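Local atomic coordinates of cytoplasmic export protein 1 (Saccharomyces cerevisiae, PDB entry 3VWA), a protein that binds tRNA and takes part in its nuclear export, possibly passing aminoacylated tRNAs from export receptors at the nuclear pore complex to the translation machinery. Residues F243-L247 against V261-L265; L299-S303 against N316-L321. All blocks are in the same frame, centred on the assembly; numbering follows the deposited sequence.

Contact 1. Residues F243-L247 against V261-L265; sequences FYQEL and VMSNL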
ATOM      1  N   PHE A 243       9.922  18.039   0.055  1.00 27.07           N
ATOM      2  CA  PHE A 243      10.328  16.660  -0.068  1.00 25.80           C
ATOM      3  C   PHE A 243      10.157  16.128  -1.524  1.00 26.47           C
ATOM      4  O   PHE A 243      11.000  15.389  -2.046  1.00 22.25           O
ATOM      5  CB  PHE A 243       9.651  15.812   0.977  1.00 23.46           C
ATOM      6  CG  PHE A 243       9.908  14.365   0.823  1.00 21.92           C
ATOM      7  CD1 PHE A 243      11.149  13.833   1.153  1.00 24.28           C
ATOM      8  CD2 PHE A 243       8.948  13.544   0.258  1.00 24.08           C
ATOM      9  CE1 PHE A 243      11.385  12.507   0.956  1.00 22.68           C
ATOM     10  CE2 PHE A 243       9.164  12.201   0.088  1.00 22.49           C
ATOM     11  CZ  PHE A 243      10.393  11.680   0.434  1.00 21.37           C
ATOM     12  N   TYR A 244       9.092  16.571  -2.169  1.00 24.71           N
ATOM     13  CA  TYR A 244       8.791  16.200  -3.493  1.00 26.79           C
ATOM     14  C   TYR A 244       9.915  16.661  -4.468  1.00 27.09           C
ATOM     15  O   TYR A 244      10.289  15.948  -5.346  1.00 27.13           O
ATOM     16  CB  TYR A 244       7.446  16.819  -3.849  1.00 25.46           C
ATOM     17  CG  TYR A 244       7.093  16.664  -5.301  1.00 23.49           C
ATOM     18  CD1 TYR A 244       6.737  15.412  -5.822  1.00 22.99           C
ATOM     19  CD2 TYR A 244       7.142  17.756  -6.156  1.00 26.17           C
ATOM     20  CE1 TYR A 244       6.425  15.257  -7.148  1.00 22.00           C
ATOM     21  CE2 TYR A 244       6.822  17.621  -7.494  1.00 26.63           C
ATOM     22  CZ  TYR A 244       6.466  16.342  -7.966  1.00 26.92           C
ATOM     23  OH  TYR A 244       6.115  16.168  -9.269  1.00 32.83           O
ATOM     24  N   GLN A 245      10.444  17.850  -4.283  1.00 29.06           N
ATOM     25  CA  GLN A 245      11.566  18.303  -5.049  1.00 34.71           C
ATOM     26  C   GLN A 245      12.816  17.398  -4.920  1.00 36.66           C
ATOM     27  O   GLN A 245      13.482  17.136  -5.937  1.00 34.34           O
ATOM     28  CB  GLN A 245      11.885  19.770  -4.733  1.00 40.45           C
ATOM     29  CG  GLN A 245      13.030  20.339  -5.545  1.00 50.46           C
ATOM     30  CD  GLN A 245      13.507  21.700  -5.070  1.00 59.22           C
ATOM     31  OE1 GLN A 245      12.723  22.517  -4.569  1.00 70.32           O
ATOM     32  NE2 GLN A 245      14.803  21.959  -5.240  1.00 60.88           N
ATOM     33  N   GLU A 246      13.123  16.952  -3.695  1.00 29.54           N
ATOM     34  CA  GLU A 246      14.184  15.979  -3.448  1.00 31.39           C
ATOM     35  C   GLU A 246      13.900  14.690  -4.195  1.00 31.06           C
ATOM     36  O   GLU A 246      14.775  14.157  -4.886  1.00 29.45           O
ATOM     37  CB  GLU A 246      14.294  15.619  -1.952  1.00 31.57           C
ATOM     38  CG  GLU A 246      14.931  16.637  -1.043  1.00 31.94           C
ATOM     39  CD  GLU A 246      14.840  16.202   0.413  1.00 32.67           C
ATOM     40  OE1 GLU A 246      15.659  15.376   0.865  1.00 30.60           O
ATOM     41  OE2 GLU A 246      13.937  16.698   1.123  1.00 38.00           O
ATOM     42  N   LEU A 247      12.666  14.203  -4.063  1.00 27.48           N
ATOM     43  CA  LEU A 247      12.261  12.956  -4.639  1.00 29.42           C
ATOM     44  C   LEU A 247      12.443  12.953  -6.150  1.00 31.04           C
ATOM     45  O   LEU A 247      13.054  12.029  -6.703  1.00 30.23           O
ATOM     46  CB  LEU A 247      10.797  12.706  -4.311  1.00 31.65           C
ATOM     47  CG  LEU A 247      10.346  11.270  -4.120  1.00 36.57           C
ATOM     48  CD1 LEU A 247      11.281  10.509  -3.194  1.00 35.97           C
ATOM     49  CD2 LEU A 247       8.922  11.326  -3.527  1.00 38.61           C
ATOM     50  N   VAL A 261      17.891  11.805   1.219  1.00 22.07           N
ATOM     51  CA  VAL A 261      16.478  11.929   0.832  1.00 22.13           C
ATOM     52  C   VAL A 261      15.606  10.936   1.603  1.00 23.03           C
ATOM     53  O   VAL A 261      14.572  11.300   2.160  1.00 21.31           O
ATOM     54  CB  VAL A 261      16.289  11.659  -0.654  1.00 23.84           C
ATOM     55  CG1 VAL A 261      14.776  11.685  -1.022  1.00 22.98           C
ATOM     56  CG2 VAL A 261      17.114  12.676  -1.460  1.00 22.28           C
HETATM   57  N   MSE A 262      16.034   9.689   1.635  1.00 23.04           N
HETATM   58  CA  MSE A 262      15.356   8.679   2.466  1.00 24.10           C
HETATM   59  C   MSE A 262      15.467   8.972   3.941  1.00 22.88           C
HETATM   60  O   MSE A 262      14.539   8.738   4.656  1.00 25.46           O
HETATM   61  CB  MSE A 262      15.898   7.277   2.165  1.00 23.44           C
HETATM   62  CG  MSE A 262      15.527   6.788   0.757  1.00 23.68           C
HETATM   63 SE   MSE A 262      13.717   7.322   0.068  1.00 30.74          SE
HETATM   64  CE  MSE A 262      13.141   9.029   0.696  1.00 33.54           C
ATOM     65  N   SER A 263      16.619   9.438   4.415  1.00 22.05           N
ATOM     66  CA  SER A 263      16.718   9.943   5.790  1.00 22.04           C
ATOM     67  C   SER A 263      15.764  11.089   6.125  1.00 19.84           C
ATOM     68  O   SER A 263      15.180  11.152   7.244  1.00 19.39           O
ATOM     69  CB  SER A 263      18.148  10.334   6.076  1.00 22.51           C
ATOM     70  OG  SER A 263      18.864   9.111   6.019  1.00 23.69           O
ATOM     71  N   ASN A 264      15.583  11.978   5.168  1.00 18.68           N
ATOM     72  CA  ASN A 264      14.595  13.041   5.311  1.00 21.91           C
ATOM     73  C   ASN A 264      13.182  12.450   5.349  1.00 24.63           C
ATOM     74  O   ASN A 264      12.337  12.859   6.165  1.00 22.85           O
ATOM     75  CB  ASN A 264      14.713  14.040   4.162  1.00 21.09           C
ATOM     76  CG  ASN A 264      15.860  14.975   4.371  1.00 23.13           C
ATOM     77  OD1 ASN A 264      16.355  15.082   5.491  1.00 21.49           O
ATOM     78  ND2 ASN A 264      16.285  15.683   3.308  1.00 22.09           N
ATOM     79  N   LEU A 265      12.953  11.436   4.509  1.00 22.42           N
ATOM     80  CA  LEU A 265      11.653  10.778   4.486  1.00 22.23           C
ATOM     81  C   LEU A 265      11.386  10.159   5.837  1.00 23.03           C
ATOM     82  O   LEU A 265      10.296  10.311   6.377  1.00 23.07           O
ATOM     83  CB  LEU A 265      11.573   9.743   3.382  1.00 20.44           C
ATOM     84  CG  LEU A 265      10.432   8.698   3.410  1.00 24.61           C
ATOM     85  CD1 LEU A 265       9.073   9.384   3.371  1.00 23.73           C
ATOM     86  CD2 LEU A 265      10.568   7.745   2.212  1.00 21.20           C
TER
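F243 drives the edge of its ring into a hollow of helix 255-271 framed by V261, M262 and L265. The contact is a nearly antiparallel helix-helix packing in the helical region that probably follows the kinase-like part, well before the annotated HEAT repeats; the axes of the two segments pass 10.3 Å apart at 150°. CG anti to the backbone N (chi1 174°) carries the F243 ring toward helix 255-271. Its CE1 lies 3.6 Å from V261 O, near the ring plane, and CZ meets the selenomethionine methyl, M262 CE, at 3.8 Å, again at the edge. M262 gets there by a chain bent at chi2 and chi3. L265 CB approaches the ring obliquely, 3.7 Å from CE1. V261 is the answering bump: its CG1 touches F243 CE1 on one flank and E246 CB on another, with L247 CD1 farther along at 4.3 Å. Beyond them, I288 of helix 283-303 touches both L247 and L265. On the more exposed flank E246 stretches over V261, its OE1 3.8 Å from V261 CG2, to reach N264. Carboxylate and amide planes stand steeply to each other. N264 ND2 donates a very short hydrogen bond, 2.5 Å as modelled, to the syn side of E246 OE1, 29° out of the carboxylate plane.

Contact 2. Residues L299-S303 against N316-L321; sequences LMTQS and NASHKL
L321 sets its two methyls against helix 283-303: CD2 rests 3.7 Å from L299 CB and 3.6 Å from CG of selenomethionine M300, while CD1 lies 3.5 Å from S303 OG. One turn from L321 along the loop, A317 CB meets L299 CD2 at 3.9 Å, so that L299 is touched by both residues. At the more open end Q302 reaches out in an extended chain (chi2 180°) and crosses N316 at about a right angle, NE2 packing 3.1 Å from N316 CB. Its OE1 accepts a weak hydrogen bond from A317 N at 3.4 Å. Shortening Q302 to an alanine is likely to cost A317 N this weak acceptor and to remove the amide packed on N316 CB, so that the loop is less held to the helix. The arrangement is a connection between consecutive helices of the α-helical region: the chain leaves helix 283-303, passes through residues 307-315, which are not modelled and are probably flexible, and returns by a 3-10 turn, 318-320, into helix 321-335. Within the turn K320 N bonds to A317 O and L321 N to S318 O, which fixes where L321 enters. Farther out, F324 of that next helix touches L299 and L325 touches M300, L259 of helix 255-271 backs A317, and K320 NZ forms a salt bridge with E266.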
ATOM      1  N   LEU A 299      21.329  -1.329   0.463  1.00 37.70           N
ATOM      2  CA  LEU A 299      21.878  -1.410   1.810  1.00 34.60           C
ATOM      3  C   LEU A 299      22.056  -2.859   2.293  1.00 34.17           C
ATOM      4  O   LEU A 299      22.939  -3.148   3.090  1.00 32.05           O
ATOM      5  CB  LEU A 299      20.951  -0.695   2.770  1.00 34.82           C
ATOM      6  CG  LEU A 299      20.754   0.781   2.541  1.00 34.28           C
ATOM      7  CD1 LEU A 299      19.713   1.212   3.555  1.00 35.65           C
ATOM      8  CD2 LEU A 299      22.075   1.502   2.737  1.00 31.57           C
HETATM    9  N   MSE A 300      21.178  -3.746   1.828  1.00 35.04           N
HETATM   10  CA  MSE A 300      21.165  -5.139   2.259  1.00 39.88           C
HETATM   11  C   MSE A 300      22.296  -5.872   1.589  1.00 45.91           C
HETATM   12  O   MSE A 300      22.894  -6.764   2.178  1.00 51.77           O
HETATM   13  CB  MSE A 300      19.809  -5.746   1.913  1.00 40.09           C
HETATM   14  CG  MSE A 300      18.858  -5.466   3.068  1.00 42.05           C
HETATM   15 SE   MSE A 300      17.223  -6.561   2.812  1.00 46.80          SE
HETATM   16  CE  MSE A 300      16.239  -5.383   4.031  1.00 42.40           C
ATOM     17  N   THR A 301      22.603  -5.525   0.347  1.00 48.88           N
ATOM     18  CA  THR A 301      23.847  -5.997  -0.257  1.00 54.46           C
ATOM     19  C   THR A 301      25.110  -5.468   0.489  1.00 57.26           C
ATOM     20  O   THR A 301      26.054  -6.225   0.743  1.00 62.46           O
ATOM     21  CB  THR A 301      23.846  -5.683  -1.757  1.00 53.91           C
ATOM     22  OG1 THR A 301      22.766  -6.399  -2.353  1.00 58.20           O
ATOM     23  CG2 THR A 301      25.166  -6.080  -2.433  1.00 60.05           C
ATOM     24  N   GLN A 302      25.105  -4.191   0.869  1.00 61.26           N
ATOM     25  CA  GLN A 302      26.168  -3.593   1.690  1.00 63.49           C
ATOM     26  C   GLN A 302      26.372  -4.339   2.997  1.00 70.03           C
ATOM     27  O   GLN A 302      27.481  -4.366   3.529  1.00 68.32           O
ATOM     28  CB  GLN A 302      25.793  -2.175   2.096  1.00 71.65           C
ATOM     29  CG  GLN A 302      26.106  -1.021   1.158  1.00 75.97           C
ATOM     30  CD  GLN A 302      25.650   0.299   1.782  1.00 78.81           C
ATOM     31  OE1 GLN A 302      24.882   0.307   2.752  1.00 80.47           O
ATOM     32  NE2 GLN A 302      26.126   1.411   1.245  1.00 73.65           N
ATOM     33  N   SER A 303      25.276  -4.878   3.540  1.00 74.36           N
ATOM     34  CA  SER A 303      25.249  -5.546   4.845  1.00 71.51           C
ATOM     35  C   SER A 303      26.182  -6.761   4.854  1.00 75.46           C
ATOM     36  O   SER A 303      26.866  -7.023   5.844  1.00 76.81           O
ATOM     37  CB  SER A 303      23.814  -5.981   5.159  1.00 69.24           C
ATOM     38  OG  SER A 303      23.379  -5.561   6.441  1.00 70.16           O
ATOM     39  N   ASN A 316      28.286   0.393   5.639  1.00 52.38           N
ATOM     40  CA  ASN A 316      28.111   1.755   5.160  1.00 51.33           C
ATOM     41  C   ASN A 316      26.916   2.497   5.766  1.00 45.64           C
ATOM     42  O   ASN A 316      27.132   3.492   6.424  1.00 43.20           O
ATOM     43  CB  ASN A 316      28.031   1.817   3.644  1.00 54.94           C
ATOM     44  CG  ASN A 316      29.367   1.611   2.986  1.00 61.55           C
ATOM     45  OD1 ASN A 316      29.980   2.562   2.493  1.00 65.05           O
ATOM     46  ND2 ASN A 316      29.826   0.365   2.956  1.00 65.18           N
ATOM     47  N   ALA A 317      25.676   2.041   5.554  1.00 42.30           N
ATOM     48  CA  ALA A 317      24.522   2.682   6.241  1.00 42.56           C
ATOM     49  C   ALA A 317      23.504   1.689   6.732  1.00 43.75           C
ATOM     50  O   ALA A 317      22.275   1.898   6.614  1.00 38.73           O
ATOM     51  CB  ALA A 317      23.863   3.715   5.358  1.00 43.13           C
ATOM     52  N   SER A 318      24.029   0.611   7.308  1.00 44.48           N
ATOM     53  CA  SER A 318      23.215  -0.518   7.732  1.00 41.60           C
ATOM     54  C   SER A 318      22.231  -0.190   8.889  1.00 36.63           C
ATOM     55  O   SER A 318      21.246  -0.880   9.083  1.00 35.83           O
ATOM     56  CB  SER A 318      24.131  -1.725   8.016  1.00 46.89           C
ATOM     57  OG  SER A 318      23.884  -2.304   9.307  1.00 54.61           O
ATOM     58  N   HIS A 319      22.458   0.897   9.604  1.00 31.04           N
ATOM     59  CA  HIS A 319      21.560   1.310  10.700  1.00 33.31           C
ATOM     60  C   HIS A 319      20.237   1.854  10.185  1.00 31.23           C
ATOM     61  O   HIS A 319      19.322   2.101  10.947  1.00 31.20           O
ATOM     62  CB  HIS A 319      22.250   2.392  11.562  1.00 33.12           C
ATOM     63  CG  HIS A 319      22.469   3.686  10.821  1.00 33.56           C
ATOM     64  ND1 HIS A 319      23.254   3.767   9.708  1.00 30.81           N
ATOM     65  CD2 HIS A 319      21.988   4.966  11.055  1.00 32.65           C
ATOM     66  CE1 HIS A 319      23.242   5.015   9.248  1.00 30.47           C
ATOM     67  NE2 HIS A 319      22.473   5.761  10.073  1.00 34.71           N
ATOM     68  N   LYS A 320      20.151   2.134   8.892  1.00 27.70           N
ATOM     69  CA  LYS A 320      18.889   2.550   8.306  1.00 29.96           C
ATOM     70  C   LYS A 320      18.012   1.358   7.858  1.00 28.27           C
ATOM     71  O   LYS A 320      16.879   1.554   7.435  1.00 25.73           O
ATOM     72  CB  LYS A 320      19.112   3.540   7.144  1.00 28.66           C
ATOM     73  CG  LYS A 320      19.771   4.828   7.557  1.00 28.24           C
ATOM     74  CD  LYS A 320      18.926   5.560   8.598  1.00 30.90           C
ATOM     75  CE  LYS A 320      19.241   7.048   8.590  1.00 31.58           C
ATOM     76  NZ  LYS A 320      18.510   7.716   9.718  1.00 33.61           N
ATOM     77  N   LEU A 321      18.541   0.136   7.954  1.00 29.45           N
ATOM     78  CA  LEU A 321      17.784  -1.056   7.520  1.00 29.92           C
ATOM     79  C   LEU A 321      16.442  -1.229   8.213  1.00 27.30           C
ATOM     80  O   LEU A 321      15.430  -1.336   7.564  1.00 29.68           O
ATOM     81  CB  LEU A 321      18.609  -2.311   7.710  1.00 32.42           C
ATOM     82  CG  LEU A 321      19.815  -2.368   6.774  1.00 32.55           C
ATOM     83  CD1 LEU A 321      20.769  -3.416   7.346  1.00 33.72           C
ATOM     84  CD2 LEU A 321      19.358  -2.711   5.377  1.00 35.10           C
TER

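How the contacts relate
From the N terminus, the chain first builds the part that holds the β-strands, probably the kinase-like domain, and then reaches helix 239-248, where contact 1 opens. A short connection leads to helix 255-271, and contact 1 closes that turn. Only then does helix 283-303 carry the chain to contact 2, which closes the incompletely modelled loop leading to helix 321-335. The two contacts are therefore in series, neither nested nor crossed, with centres about 18 Å apart. They meet through helix 255-271: S263, within segment 261-265, packs its OG 3.3 Å from K320 CE of segment 316-321. Together they join four helices in succession, in the helical region ahead of the annotated HEAT repeats.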